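Local coordinates for protein lovastatin nonaketide synthase, polyketide synthase component (Aspergillus terreus, PDB 7CPX) that assembles the nonaketide chain of lovastatin from nine malonyl-CoA units, using NADPH and S-adenosyl-L-methionine, and leaves dihydromonacolin L bound to itself, at residues G63-P68 against L219-S224; G90-M95 against R934-E939; Q121-A126 against F168-P173; Q494-H499 against T531-L536; S799-E804 against A815-D820. The protein carries 2 engineered substitutions. All coordinates share one frame; numbering follows the deposited sequence.

In the fold
Interactions 1, 2 and 3 all involve the ketosynthase and lie within reach of the second subunit; 4 and 5 lie farther out, with no other chain touching them. Interaction 1 is buried and mainly polar, a helix end gripping a loop. Interaction 2 is partly buried: residues 934-939 return to the ketosynthase with a salt bridge at an exposed arginine and a CH-pi contact alongside. Interaction 3, its centre about 26 Å from that of interaction 2, joins two loops by backbone bonds and a covered indole. Interaction 4 is buried, mostly apolar helix packing with an exposed glutamine at its margin. The buried interaction 5, centred about 49 Å from interaction 4's centre, combines hydroxyl bonding with a valine wedge inside the transacylase.

Interaction 1: residues G63-P68 against L219-S224; sequences GRTNAP and LESKLS
S221 and K222 close the last turn of helix 214-222 and meet R64, T65 and N66 of the neighbouring loop, within the thiolase-type fold of the ketosynthase. The helix finishes in a Schellman motif, with S224 at positive phi. The tight part gathers round S221, whose CB points at the loop and lies 3.6 Å from T65 OG1. The CA atoms of T65 and S221 are 5.2 Å apart. S221 OG stands anti to its own backbone N (chi1 -171°), which brings it to the side-chain oxygen of N66. That pair is a hydrogen bond in the model, but its separation is too short to be taken literally.

The looser side is at S224, which is exposed, its OG no closer to the loop than 4.7 Å, at N66 ND2. R64 turns its guanidinium away from this contact but is buried elsewhere, against H56 and P952. At L223 the second subunit covers the helix end with T149.

K222 belongs to the tight side: its chain, bent at chi2, chi3 and chi4, lets the ammonium also bond to V218 O and G59 O. Toward the loop, K222 NZ donates to R64 O at 3.0 Å, with a C=O...N angle of 165°.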
# COMPACT_ATOMS: atom_id res chain seq x y z
N GLY A 63 -13.12 -12.60 5.84
CA GLY A 63 -12.33 -11.81 6.77
C GLY A 63 -13.15 -11.09 7.82
O GLY A 63 -12.80 -9.97 8.20
N ARG A 64 -14.22 -11.71 8.29
CA ARG A 64 -15.06 -11.13 9.33
C ARG A 64 -15.47 -12.22 10.31
O ARG A 64 -15.30 -13.41 10.05
CB ARG A 64 -16.32 -10.47 8.74
CG ARG A 64 -16.07 -9.47 7.63
CD ARG A 64 -15.44 -8.19 8.12
NE ARG A 64 -15.36 -7.21 7.04
CZ ARG A 64 -16.34 -6.40 6.69
NH1 ARG A 64 -17.49 -6.38 7.34
NH2 ARG A 64 -16.18 -5.58 5.65
N THR A 65 -16.01 -11.79 11.45
CA THR A 65 -16.52 -12.70 12.46
C THR A 65 -17.87 -12.19 12.93
O THR A 65 -18.03 -10.99 13.19
CB THR A 65 -15.56 -12.82 13.64
OG1 THR A 65 -16.09 -13.74 14.61
CG2 THR A 65 -15.35 -11.47 14.31
N ASN A 66 -18.84 -13.09 13.05
CA ASN A 66 -20.18 -12.74 13.51
C ASN A 66 -20.30 -12.75 15.02
O ASN A 66 -21.37 -12.45 15.55
CB ASN A 66 -21.22 -13.68 12.90
CG ASN A 66 -20.96 -15.13 13.25
OD1 ASN A 66 -19.86 -15.50 13.64
ND2 ASN A 66 -21.99 -15.96 13.11
N ALA A 67 -19.22 -13.10 15.74
CA ALA A 67 -19.22 -13.17 17.20
C ALA A 67 -18.35 -12.06 17.75
O ALA A 67 -17.16 -12.27 18.03
CB ALA A 67 -18.72 -14.54 17.67
N PRO A 68 -18.88 -10.84 17.92
CA PRO A 68 -18.09 -9.75 18.47
C PRO A 68 -17.99 -9.73 19.99
O PRO A 68 -17.52 -8.74 20.55
CB PRO A 68 -18.84 -8.51 17.97
CG PRO A 68 -20.26 -8.95 17.94
CD PRO A 68 -20.24 -10.40 17.54
N LEU A 219 -11.77 -17.64 11.66
CA LEU A 219 -11.76 -19.05 11.27
C LEU A 219 -13.01 -19.76 11.75
O LEU A 219 -13.69 -20.45 10.98
CB LEU A 219 -10.50 -19.73 11.81
CG LEU A 219 -9.18 -19.30 11.18
CD1 LEU A 219 -8.01 -19.78 12.03
CD2 LEU A 219 -9.06 -19.84 9.77
N GLU A 220 -13.33 -19.62 13.04
CA GLU A 220 -14.49 -20.31 13.59
C GLU A 220 -15.80 -19.79 13.00
O GLU A 220 -16.71 -20.57 12.72
CB GLU A 220 -14.51 -20.18 15.11
CG GLU A 220 -13.58 -21.14 15.84
CD GLU A 220 -12.12 -20.97 15.47
OE1 GLU A 220 -11.83 -20.68 14.29
OE2 GLU A 220 -11.26 -21.13 16.35
N SER A 221 -15.90 -18.47 12.79
CA SER A 221 -17.11 -17.91 12.20
C SER A 221 -17.27 -18.32 10.75
O SER A 221 -18.40 -18.34 10.25
CB SER A 221 -17.08 -16.39 12.31
OG SER A 221 -18.33 -15.83 11.94
N LYS A 222 -16.18 -18.65 10.07
CA LYS A 222 -16.29 -19.17 8.71
C LYS A 222 -17.10 -20.45 8.68
O LYS A 222 -17.84 -20.71 7.72
CB LYS A 222 -14.90 -19.40 8.12
CG LYS A 222 -14.62 -18.66 6.82
CD LYS A 222 -14.15 -17.23 7.03
CE LYS A 222 -15.28 -16.29 7.41
NZ LYS A 222 -15.46 -16.19 8.88
N LEU A 223 -16.99 -21.27 9.73
CA LEU A 223 -17.81 -22.46 9.90
C LEU A 223 -19.06 -22.20 10.73
O LEU A 223 -19.81 -23.14 11.00
CB LEU A 223 -16.99 -23.58 10.56
CG LEU A 223 -15.89 -24.22 9.72
CD1 LEU A 223 -15.16 -25.28 10.52
CD2 LEU A 223 -16.47 -24.81 8.44
N SER A 224 -19.30 -20.95 11.13
CA SER A 224 -20.44 -20.59 11.97
C SER A 224 -20.38 -21.30 13.32
O SER A 224 -21.40 -21.47 14.00
CB SER A 224 -21.76 -20.90 11.27
OG SER A 224 -22.86 -20.45 12.04

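Interaction 2: residues G90-M95 against R934-E939; sequences GEAESM and RRYWVE
A92 lays its CB over one face of the Y936 ring, 4.0 Å from the ring centroid and 29° off the normal, which makes a CH-pi contact. Its nearest ring atom is Y936 CD1, 3.6 Å from A92 CB. On the opposite face lies R934 CG, 3.7 Å above the ring plane and shifted toward the rim, so the tyrosine is held between the helix and a residue of its own segment. E93 CG sits at the ring edge, near its plane.

E93 is the residue most covered by the opposing segment. Its chain is extended beyond CG, and the methylene carbon E93 CG lies 3.7 Å from W937 N. The carboxylate reaches on to R934, forming a salt bridge in which R934 NH2 is 3.0 Å from E93 OE2 with an N-H...O angle of 152°. The two side chains cross at about a right angle, their carboxylate and guanidinium planes 59° apart, and the donor approaches from above the carboxylate plane. R934 is exposed, which places this charged pair on the solvent side. Farther along, V938 CG2 packs beside the carbonyl of E93.

Residues 934-939 probably belong to the post-AT linker, which in related megasynthases runs back over the ketosynthase. The hydroxyl of Y136 bonds to both E93 O and V938 N, tying helix 89-94 to the linker a second time. W937 meets Y136 edge-to-face and packs on P97 and R100 of helix 97-113, while E939 continues toward helix 941-947.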
# COMPACT_ATOMS: atom_id res chain seq x y z
N GLY A 90 12.88 -8.52 26.61
CA GLY A 90 12.68 -8.91 25.22
C GLY A 90 12.03 -10.28 25.11
O GLY A 90 11.08 -10.46 24.34
N GLU A 91 12.52 -11.25 25.87
CA GLU A 91 11.93 -12.58 25.84
C GLU A 91 10.49 -12.56 26.34
O GLU A 91 9.62 -13.21 25.77
CB GLU A 91 12.78 -13.55 26.67
CG GLU A 91 12.31 -14.99 26.60
CD GLU A 91 13.22 -15.93 27.36
OE1 GLU A 91 14.22 -15.45 27.94
OE2 GLU A 91 12.94 -17.14 27.39
N ALA A 92 10.24 -11.80 27.42
CA ALA A 92 8.88 -11.73 27.95
C ALA A 92 7.92 -11.14 26.94
O ALA A 92 6.79 -11.62 26.78
CB ALA A 92 8.87 -10.92 29.24
N GLU A 93 8.34 -10.08 26.24
CA GLU A 93 7.52 -9.54 25.16
C GLU A 93 7.31 -10.58 24.07
O GLU A 93 6.21 -10.73 23.54
CB GLU A 93 8.17 -8.28 24.59
CG GLU A 93 8.21 -7.11 25.55
CD GLU A 93 9.00 -5.93 25.00
OE1 GLU A 93 9.52 -6.04 23.87
OE2 GLU A 93 9.10 -4.91 25.70
N SER A 94 8.37 -11.32 23.74
CA SER A 94 8.26 -12.37 22.74
C SER A 94 7.31 -13.48 23.17
O SER A 94 6.76 -14.18 22.31
CB SER A 94 9.64 -12.97 22.46
OG SER A 94 10.59 -11.95 22.21
N MET A 95 7.11 -13.66 24.47
CA MET A 95 6.32 -14.77 24.97
C MET A 95 4.86 -14.65 24.56
O MET A 95 4.32 -13.55 24.43
CB MET A 95 6.41 -14.86 26.49
CG MET A 95 7.67 -15.53 27.00
SD MET A 95 7.58 -15.84 28.78
CE MET A 95 6.20 -16.98 28.84
N ARG A 934 5.09 -3.53 34.06
CA ARG A 934 5.45 -3.36 32.66
C ARG A 934 4.63 -4.30 31.79
O ARG A 934 4.50 -5.49 32.10
CB ARG A 934 6.94 -3.61 32.44
CG ARG A 934 7.37 -3.56 30.98
CD ARG A 934 8.88 -3.52 30.84
NE ARG A 934 9.30 -3.61 29.45
CZ ARG A 934 10.55 -3.49 29.03
NH1 ARG A 934 11.54 -3.28 29.88
NH2 ARG A 934 10.81 -3.60 27.74
N ARG A 935 4.08 -3.77 30.70
CA ARG A 935 3.28 -4.55 29.77
C ARG A 935 4.20 -5.14 28.71
O ARG A 935 4.69 -4.42 27.83
CB ARG A 935 2.20 -3.68 29.13
CG ARG A 935 1.17 -4.47 28.34
CD ARG A 935 0.12 -3.57 27.72
NE ARG A 935 -0.99 -4.33 27.16
CZ ARG A 935 -1.00 -4.86 25.94
NH1 ARG A 935 0.02 -4.71 25.11
NH2 ARG A 935 -2.07 -5.54 25.54
N TYR A 936 4.44 -6.44 28.80
CA TYR A 936 5.30 -7.14 27.85
C TYR A 936 4.42 -7.66 26.71
O TYR A 936 3.69 -8.64 26.88
CB TYR A 936 6.05 -8.28 28.54
CG TYR A 936 6.93 -7.81 29.68
CD1 TYR A 936 8.23 -7.39 29.45
CD2 TYR A 936 6.45 -7.80 30.98
CE1 TYR A 936 9.03 -6.97 30.49
CE2 TYR A 936 7.25 -7.38 32.02
CZ TYR A 936 8.54 -6.96 31.77
OH TYR A 936 9.34 -6.54 32.81
N TRP A 937 4.50 -7.00 25.56
CA TRP A 937 3.69 -7.37 24.41
C TRP A 937 4.45 -6.99 23.15
O TRP A 937 5.34 -6.13 23.16
CB TRP A 937 2.32 -6.69 24.44
CG TRP A 937 1.17 -7.64 24.40
CD1 TRP A 937 0.75 -8.46 25.39
CD2 TRP A 937 0.28 -7.85 23.30
NE1 TRP A 937 -0.34 -9.18 24.99
CE2 TRP A 937 -0.65 -8.83 23.70
CE3 TRP A 937 0.18 -7.32 22.01
CZ2 TRP A 937 -1.67 -9.28 22.86
CZ3 TRP A 937 -0.83 -7.77 21.18
CH2 TRP A 937 -1.74 -8.74 21.61
N VAL A 938 4.08 -7.63 22.04
CA VAL A 938 4.70 -7.40 20.74
C VAL A 938 3.60 -6.96 19.78
O VAL A 938 2.59 -7.66 19.63
CB VAL A 938 5.42 -8.64 20.22
CG1 VAL A 938 5.94 -8.40 18.82
CG2 VAL A 938 6.56 -9.02 21.15
N GLU A 939 3.81 -5.82 19.13
CA GLU A 939 2.85 -5.33 18.14
C GLU A 939 3.59 -4.45 17.15
O GLU A 939 3.87 -3.28 17.45
CB GLU A 939 1.71 -4.56 18.80
CG GLU A 939 0.49 -5.40 19.08
CD GLU A 939 -0.65 -4.58 19.65
OE1 GLU A 939 -0.49 -3.35 19.77
OE2 GLU A 939 -1.71 -5.16 19.96

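Interaction 3: residues Q121-A126 against F168-P173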
# COMPACT_ATOMS: atom_id res chain seq x y z
N GLN A 121 11.53 -27.88 42.90
CA GLN A 121 12.67 -27.56 42.04
C GLN A 121 13.56 -28.78 41.88
O GLN A 121 14.12 -29.30 42.85
CB GLN A 121 13.45 -26.39 42.64
CG GLN A 121 14.82 -26.18 42.03
CD GLN A 121 15.41 -24.83 42.40
OE1 GLN A 121 14.91 -23.79 41.98
NE2 GLN A 121 16.47 -24.84 43.20
N GLY A 122 13.71 -29.23 40.63
CA GLY A 122 14.53 -30.37 40.31
C GLY A 122 13.84 -31.71 40.37
O GLY A 122 14.47 -32.73 40.06
N THR A 123 12.56 -31.75 40.75
CA THR A 123 11.85 -33.01 40.85
C THR A 123 11.36 -33.45 39.47
O THR A 123 11.57 -32.77 38.46
CB THR A 123 10.68 -32.90 41.82
OG1 THR A 123 10.22 -34.21 42.17
CG2 THR A 123 9.54 -32.13 41.18
N SER A 124 10.70 -34.60 39.43
CA SER A 124 10.21 -35.19 38.20
C SER A 124 8.78 -34.77 37.87
O SER A 124 8.05 -35.53 37.22
CB SER A 124 10.29 -36.72 38.28
OG SER A 124 9.83 -37.31 37.08
N THR A 125 8.37 -33.59 38.32
CA THR A 125 7.01 -33.13 38.05
C THR A 125 6.78 -33.00 36.55
O THR A 125 7.64 -32.49 35.82
CB THR A 125 6.76 -31.79 38.74
OG1 THR A 125 6.73 -31.98 40.16
CG2 THR A 125 5.44 -31.20 38.28
N ALA A 126 5.62 -33.46 36.10
CA ALA A 126 5.26 -33.41 34.70
C ALA A 126 4.40 -32.18 34.43
O ALA A 126 3.87 -31.54 35.34
CB ALA A 126 4.49 -34.67 34.29
N PHE A 168 10.28 -23.84 36.86
CA PHE A 168 10.19 -24.60 38.11
C PHE A 168 11.24 -25.70 38.20
O PHE A 168 11.23 -26.45 39.18
CB PHE A 168 8.80 -25.20 38.26
CG PHE A 168 7.70 -24.18 38.36
CD1 PHE A 168 7.39 -23.60 39.57
CD2 PHE A 168 6.98 -23.81 37.24
CE1 PHE A 168 6.38 -22.66 39.67
CE2 PHE A 168 5.97 -22.87 37.33
CZ PHE A 168 5.67 -22.30 38.55
N ASP A 169 12.13 -25.81 37.22
CA ASP A 169 13.20 -26.80 37.25
C ASP A 169 12.63 -28.21 37.35
O ASP A 169 13.15 -29.07 38.05
CB ASP A 169 14.17 -26.53 38.40
CG ASP A 169 15.43 -27.37 38.33
OD1 ASP A 169 15.52 -28.24 37.44
OD2 ASP A 169 16.33 -27.17 39.17
N TRP A 170 11.53 -28.45 36.63
CA TRP A 170 10.90 -29.75 36.61
C TRP A 170 11.50 -30.61 35.51
O TRP A 170 11.95 -30.11 34.47
CB TRP A 170 9.39 -29.61 36.40
CG TRP A 170 8.69 -28.96 37.55
CD1 TRP A 170 9.17 -28.80 38.81
CD2 TRP A 170 7.39 -28.37 37.53
NE1 TRP A 170 8.25 -28.16 39.59
CE2 TRP A 170 7.14 -27.88 38.83
CE3 TRP A 170 6.41 -28.22 36.55
CZ2 TRP A 170 5.96 -27.24 39.16
CZ3 TRP A 170 5.24 -27.58 36.89
CH2 TRP A 170 5.02 -27.10 38.18
N HIS A 171 11.50 -31.92 35.74
CA HIS A 171 12.09 -32.88 34.81
C HIS A 171 11.09 -33.87 34.25
O HIS A 171 11.47 -34.75 33.47
CB HIS A 171 13.24 -33.64 35.49
CG HIS A 171 14.36 -32.75 35.93
ND1 HIS A 171 14.66 -31.56 35.31
CD2 HIS A 171 15.26 -32.89 36.94
CE1 HIS A 171 15.69 -31.00 35.91
NE2 HIS A 171 16.08 -31.78 36.90
N GLY A 172 9.82 -33.77 34.63
CA GLY A 172 8.81 -34.65 34.10
C GLY A 172 8.40 -34.26 32.70
O GLY A 172 8.82 -33.22 32.15
N PRO A 173 7.56 -35.08 32.09
CA PRO A 173 7.08 -34.77 30.74
C PRO A 173 6.39 -33.42 30.70
O PRO A 173 5.68 -33.03 31.63
CB PRO A 173 6.10 -35.91 30.44
CG PRO A 173 6.54 -37.03 31.31
CD PRO A 173 7.10 -36.41 32.55
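T125 turns its methyl group onto the indole of W170 where two loops of the thiolase-type fold run side by side into the neighbouring parallel strands 126-131 and 174-177. T125 CG2 stands anti to the backbone N and lies 3.6 Å from the centroid of the six-membered ring, 15° off its normal, a CH-pi contact over the ring centre. F168 CB covers the opposite face nearer the rim, so the indole is enclosed on both sides. T123 lies alongside W170 and points the same way; its CG2 is 4.1 Å from W170 CD1.

At the outer end D169 turns toward the other loop. Its carboxylate plane is inclined by 45° to the side-chain amide of Q121, and D169 OD2 lies 3.4 Å from the aliphatic Q121 CG. The amide itself leads elsewhere, with Q121 OE1 bonded to R280 of the second subunit. H171 and P173 also pack on that subunit, at G279 and V275, which places this contact beside the dimer interface.

Backbone bonds fix the register beneath these side chains. G122 N donates to D169 O at 2.6 Å, H171 N to T123 O at 2.9 Å, and G172 N more weakly to T125 O. Where strand 126-131 begins, A126 CB also makes an apolar contact with P173 CD at 3.6 Å.

Interaction 4: residues Q494-H499 against T531-L536; sequences QFLQSH and TIRRAL
R533 brings its guanidinium up to Q497 and L496, with both Q497 CG and L496 O approaching that flat group obliquely. The side-chain amide of Q497 is turned 66° from the guanidinium, so the two planar ends do not stack; contact is made instead by the methylenes, Q497 CG to R533 CD at 3.7 Å. Within 494-499, F495 has H499 CB over one ring face, offset toward the rim.

Helices 482-498 and 529-542 carry these residues. Their short segments run nearly antiparallel, with a crossing angle of -156° and axes 10.3 Å apart. I532 and L536 pack on both strands 475-479 and 520-524, L496 on 475-479, consistent with the alpha/beta linker domain that joins ketosynthase and acyltransferase in related synthases.

Of the two segments, L496 makes the most contacts across. With CG anti to the carbonyl carbon (chi1 -71°), its CB faces R533 CG at 3.8 Å, whereas its CD1 reaches deeper, meeting I532 CG2 at 3.8 Å and the CD1 methyl of L536. L496 crosses both I532 and L536 at about a right angle. Outside the pair, L536 continues onto M489 and M492 of helix 482-498, and R533 touches L493.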
# COMPACT_ATOMS: atom_id res chain seq x y z
N GLN A 494 -4.69 -7.14 54.59
CA GLN A 494 -6.10 -7.09 54.21
C GLN A 494 -6.77 -8.44 54.41
O GLN A 494 -7.93 -8.50 54.83
CB GLN A 494 -6.24 -6.65 52.76
CG GLN A 494 -5.72 -5.24 52.49
CD GLN A 494 -5.82 -4.85 51.03
OE1 GLN A 494 -6.84 -5.10 50.38
NE2 GLN A 494 -4.77 -4.24 50.51
N PHE A 495 -6.06 -9.53 54.12
CA PHE A 495 -6.60 -10.87 54.30
C PHE A 495 -6.85 -11.17 55.78
O PHE A 495 -7.89 -11.74 56.14
CB PHE A 495 -5.64 -11.89 53.69
CG PHE A 495 -5.87 -13.30 54.12
CD1 PHE A 495 -6.83 -14.08 53.50
CD2 PHE A 495 -5.11 -13.86 55.13
CE1 PHE A 495 -7.04 -15.39 53.89
CE2 PHE A 495 -5.31 -15.17 55.53
CZ PHE A 495 -6.27 -15.93 54.91
N LEU A 496 -5.91 -10.79 56.64
CA LEU A 496 -6.11 -10.96 58.08
C LEU A 496 -7.30 -10.15 58.57
O LEU A 496 -8.10 -10.64 59.38
CB LEU A 496 -4.84 -10.56 58.83
CG LEU A 496 -3.66 -11.51 58.67
CD1 LEU A 496 -2.36 -10.78 58.95
CD2 LEU A 496 -3.81 -12.70 59.60
N GLN A 497 -7.43 -8.92 58.08
CA GLN A 497 -8.60 -8.12 58.44
C GLN A 497 -9.88 -8.79 57.96
O GLN A 497 -10.90 -8.78 58.66
CB GLN A 497 -8.48 -6.72 57.84
CG GLN A 497 -7.35 -5.89 58.43
CD GLN A 497 -7.14 -4.58 57.69
OE1 GLN A 497 -7.77 -4.33 56.67
NE2 GLN A 497 -6.25 -3.75 58.21
N SER A 498 -9.85 -9.39 56.77
CA SER A 498 -11.03 -10.04 56.21
C SER A 498 -11.29 -11.40 56.85
O SER A 498 -12.45 -11.82 56.94
CB SER A 498 -10.87 -10.21 54.70
OG SER A 498 -10.63 -8.96 54.08
N HIS A 499 -10.25 -12.09 57.30
CA HIS A 499 -10.36 -13.45 57.85
C HIS A 499 -9.67 -13.53 59.20
O HIS A 499 -8.68 -14.24 59.37
CB HIS A 499 -9.77 -14.47 56.88
CG HIS A 499 -10.45 -14.51 55.55
ND1 HIS A 499 -11.64 -15.16 55.34
CD2 HIS A 499 -10.09 -13.98 54.35
CE1 HIS A 499 -12.00 -15.03 54.07
NE2 HIS A 499 -11.07 -14.32 53.45
N THR A 531 -1.74 -8.55 67.10
CA THR A 531 -0.30 -8.33 67.16
C THR A 531 0.33 -8.50 65.79
O THR A 531 1.16 -7.69 65.36
CB THR A 531 0.33 -9.30 68.16
OG1 THR A 531 -0.43 -9.30 69.38
CG2 THR A 531 1.76 -8.89 68.47
N ILE A 532 -0.07 -9.55 65.06
CA ILE A 532 0.52 -9.80 63.75
C ILE A 532 0.09 -8.72 62.77
O ILE A 532 0.88 -8.31 61.91
CB ILE A 532 0.15 -11.22 63.26
CG1 ILE A 532 1.26 -11.77 62.37
CG2 ILE A 532 -1.16 -11.21 62.50
CD1 ILE A 532 2.52 -12.17 63.12
N ARG A 533 -1.15 -8.24 62.87
CA ARG A 533 -1.59 -7.16 61.99
C ARG A 533 -0.80 -5.89 62.24
O ARG A 533 -0.38 -5.21 61.30
CB ARG A 533 -3.09 -6.90 62.18
CG ARG A 533 -3.99 -7.90 61.47
CD ARG A 533 -5.37 -7.32 61.21
NE ARG A 533 -6.05 -6.95 62.45
CZ ARG A 533 -6.89 -7.74 63.11
NH1 ARG A 533 -7.16 -8.97 62.69
NH2 ARG A 533 -7.46 -7.29 64.22
N ARG A 534 -0.58 -5.54 63.51
CA ARG A 534 0.18 -4.33 63.81
C ARG A 534 1.64 -4.48 63.38
O ARG A 534 2.25 -3.53 62.88
CB ARG A 534 0.09 -4.01 65.30
CG ARG A 534 -1.24 -3.40 65.70
CD ARG A 534 -1.22 -2.89 67.13
NE ARG A 534 -1.27 -3.98 68.11
CZ ARG A 534 -2.39 -4.53 68.56
NH1 ARG A 534 -3.58 -4.13 68.14
NH2 ARG A 534 -2.31 -5.51 69.45
N ALA A 535 2.21 -5.68 63.54
CA ALA A 535 3.57 -5.90 63.08
C ALA A 535 3.65 -5.83 61.56
O ALA A 535 4.65 -5.34 61.01
CB ALA A 535 4.07 -7.25 63.59
N LEU A 536 2.62 -6.31 60.86
CA LEU A 536 2.57 -6.16 59.41
C LEU A 536 2.50 -4.70 59.02
O LEU A 536 3.14 -4.27 58.05
CB LEU A 536 1.37 -6.92 58.85
CG LEU A 536 1.64 -8.32 58.30
CD1 LEU A 536 0.34 -9.05 58.05
CD2 LEU A 536 2.45 -8.24 57.01

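Interaction 5: residues S799-E804 against A815-D820; sequences SSVDAE and AKYWKD
S799 and Y817 supply the polar part of the contact: S799 OG donates to Y817 OH across 2.6 Å, lying at the edge of the tyrosine ring and near its plane. Y817 CG is anti to the backbone N (chi1 180°), which places CG on the loop side; the ring beyond it carries OH to S799. The phenol has a second partner, E659 of helix 657-665. S799 OG is itself an acceptor, taking the N-H of D802 at 3.2 Å with an N-H...O angle of 152°. This bond to the residue three positions on forms an ST motif and holds the hydroxyl at the start of the turn. D802 OD2 in turn accepts a hydrogen bond from R806 N.

The turn leaves the edge strand 797-798 of the parallel sheet in the malonyl-CoA:ACP transacylase domain, and helix 815-820 follows only a short way on in the chain. S800, directed away from that helix, bonds to V653 O, close to a GxSxG segment that probably forms the nucleophile elbow expected of an acyltransferase.

Apolar packing comes from V801. Its CG1 lies 4.0 Å from Y817 CE1 and 3.5 Å from D820 CB, wedged between the ring and the last turn of the helix. D802 adds a looser touch, CB to Y817 CE1 at 4.1 Å.

Charge plays a lesser part. D802 OD1 and D820 OD2 stand 5.1 Å apart, a like-charged pair that may repel mildly.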
# COMPACT_ATOMS: atom_id res chain seq x y z
N SER A 799 33.92 -25.51 75.81
CA SER A 799 33.89 -24.83 77.09
C SER A 799 34.66 -23.51 77.02
O SER A 799 35.56 -23.34 76.19
CB SER A 799 34.48 -25.72 78.18
OG SER A 799 34.58 -25.02 79.41
N SER A 800 34.30 -22.59 77.91
CA SER A 800 34.96 -21.30 78.01
C SER A 800 35.36 -21.05 79.46
O SER A 800 36.36 -20.38 79.73
CB SER A 800 34.05 -20.18 77.51
OG SER A 800 33.02 -19.90 78.45
N VAL A 801 34.58 -21.59 80.39
CA VAL A 801 34.97 -21.58 81.80
C VAL A 801 36.34 -22.23 81.95
O VAL A 801 37.23 -21.69 82.61
CB VAL A 801 33.90 -22.29 82.65
CG1 VAL A 801 34.50 -22.84 83.94
CG2 VAL A 801 32.75 -21.34 82.94
N ASP A 802 36.51 -23.40 81.35
CA ASP A 802 37.82 -24.00 81.15
C ASP A 802 38.28 -23.63 79.75
O ASP A 802 37.58 -23.91 78.77
CB ASP A 802 37.76 -25.52 81.32
CG ASP A 802 39.11 -26.18 81.14
OD1 ASP A 802 39.96 -26.06 82.05
OD2 ASP A 802 39.33 -26.81 80.09
N ALA A 803 39.45 -23.00 79.65
CA ALA A 803 39.84 -22.35 78.41
C ALA A 803 39.86 -23.33 77.24
O ALA A 803 39.20 -23.11 76.22
CB ALA A 803 41.21 -21.69 78.58
N GLU A 804 40.61 -24.42 77.37
CA GLU A 804 40.77 -25.35 76.26
C GLU A 804 40.54 -26.80 76.64
O GLU A 804 39.99 -27.56 75.84
CB GLU A 804 42.18 -25.19 75.67
CG GLU A 804 42.28 -25.49 74.18
CD GLU A 804 42.10 -26.96 73.86
OE1 GLU A 804 42.43 -27.80 74.72
OE2 GLU A 804 41.63 -27.27 72.75
N ALA A 815 32.64 -32.88 88.33
CA ALA A 815 32.09 -31.86 89.22
C ALA A 815 32.99 -30.64 89.30
O ALA A 815 32.51 -29.52 89.51
CB ALA A 815 31.87 -32.45 90.61
N LYS A 816 34.30 -30.83 89.13
CA LYS A 816 35.22 -29.70 89.19
C LYS A 816 34.95 -28.70 88.08
O LYS A 816 35.18 -27.50 88.25
CB LYS A 816 36.66 -30.20 89.12
CG LYS A 816 37.05 -31.10 90.29
CD LYS A 816 38.50 -31.53 90.22
CE LYS A 816 38.88 -32.40 91.40
NZ LYS A 816 40.30 -32.84 91.35
N TYR A 817 34.45 -29.17 86.93
CA TYR A 817 34.07 -28.24 85.87
C TYR A 817 32.87 -27.39 86.29
O TYR A 817 32.85 -26.17 86.06
CB TYR A 817 33.76 -29.01 84.59
CG TYR A 817 33.34 -28.13 83.44
CD1 TYR A 817 34.14 -27.07 83.03
CD2 TYR A 817 32.16 -28.36 82.75
CE1 TYR A 817 33.77 -26.26 81.98
CE2 TYR A 817 31.78 -27.55 81.69
CZ TYR A 817 32.59 -26.50 81.31
OH TYR A 817 32.22 -25.70 80.26
N TRP A 818 31.87 -28.01 86.91
CA TRP A 818 30.72 -27.25 87.38
C TRP A 818 31.12 -26.28 88.49
O TRP A 818 30.49 -25.23 88.66
CB TRP A 818 29.62 -28.19 87.86
CG TRP A 818 29.24 -29.23 86.84
CD1 TRP A 818 29.76 -30.48 86.71
CD2 TRP A 818 28.25 -29.09 85.81
NE1 TRP A 818 29.16 -31.13 85.66
CE2 TRP A 818 28.23 -30.30 85.09
CE3 TRP A 818 27.38 -28.07 85.42
CZ2 TRP A 818 27.38 -30.52 84.01
CZ3 TRP A 818 26.54 -28.28 84.35
CH2 TRP A 818 26.54 -29.50 83.66
N LYS A 819 32.16 -26.62 89.26
CA LYS A 819 32.69 -25.68 90.24
C LYS A 819 33.40 -24.52 89.55
O LYS A 819 33.18 -23.35 89.90
CB LYS A 819 33.64 -26.40 91.19
CG LYS A 819 34.45 -25.48 92.09
CD LYS A 819 35.24 -26.26 93.12
CE LYS A 819 36.16 -25.35 93.92
NZ LYS A 819 36.92 -26.10 94.95
N ASP A 820 34.25 -24.82 88.56
CA ASP A 820 34.91 -23.77 87.80
C ASP A 820 33.91 -22.87 87.10
O ASP A 820 34.25 -21.72 86.78
CB ASP A 820 35.85 -24.40 86.76
CG ASP A 820 36.94 -25.24 87.40
OD1 ASP A 820 36.97 -25.33 88.65
OD2 ASP A 820 37.75 -25.82 86.66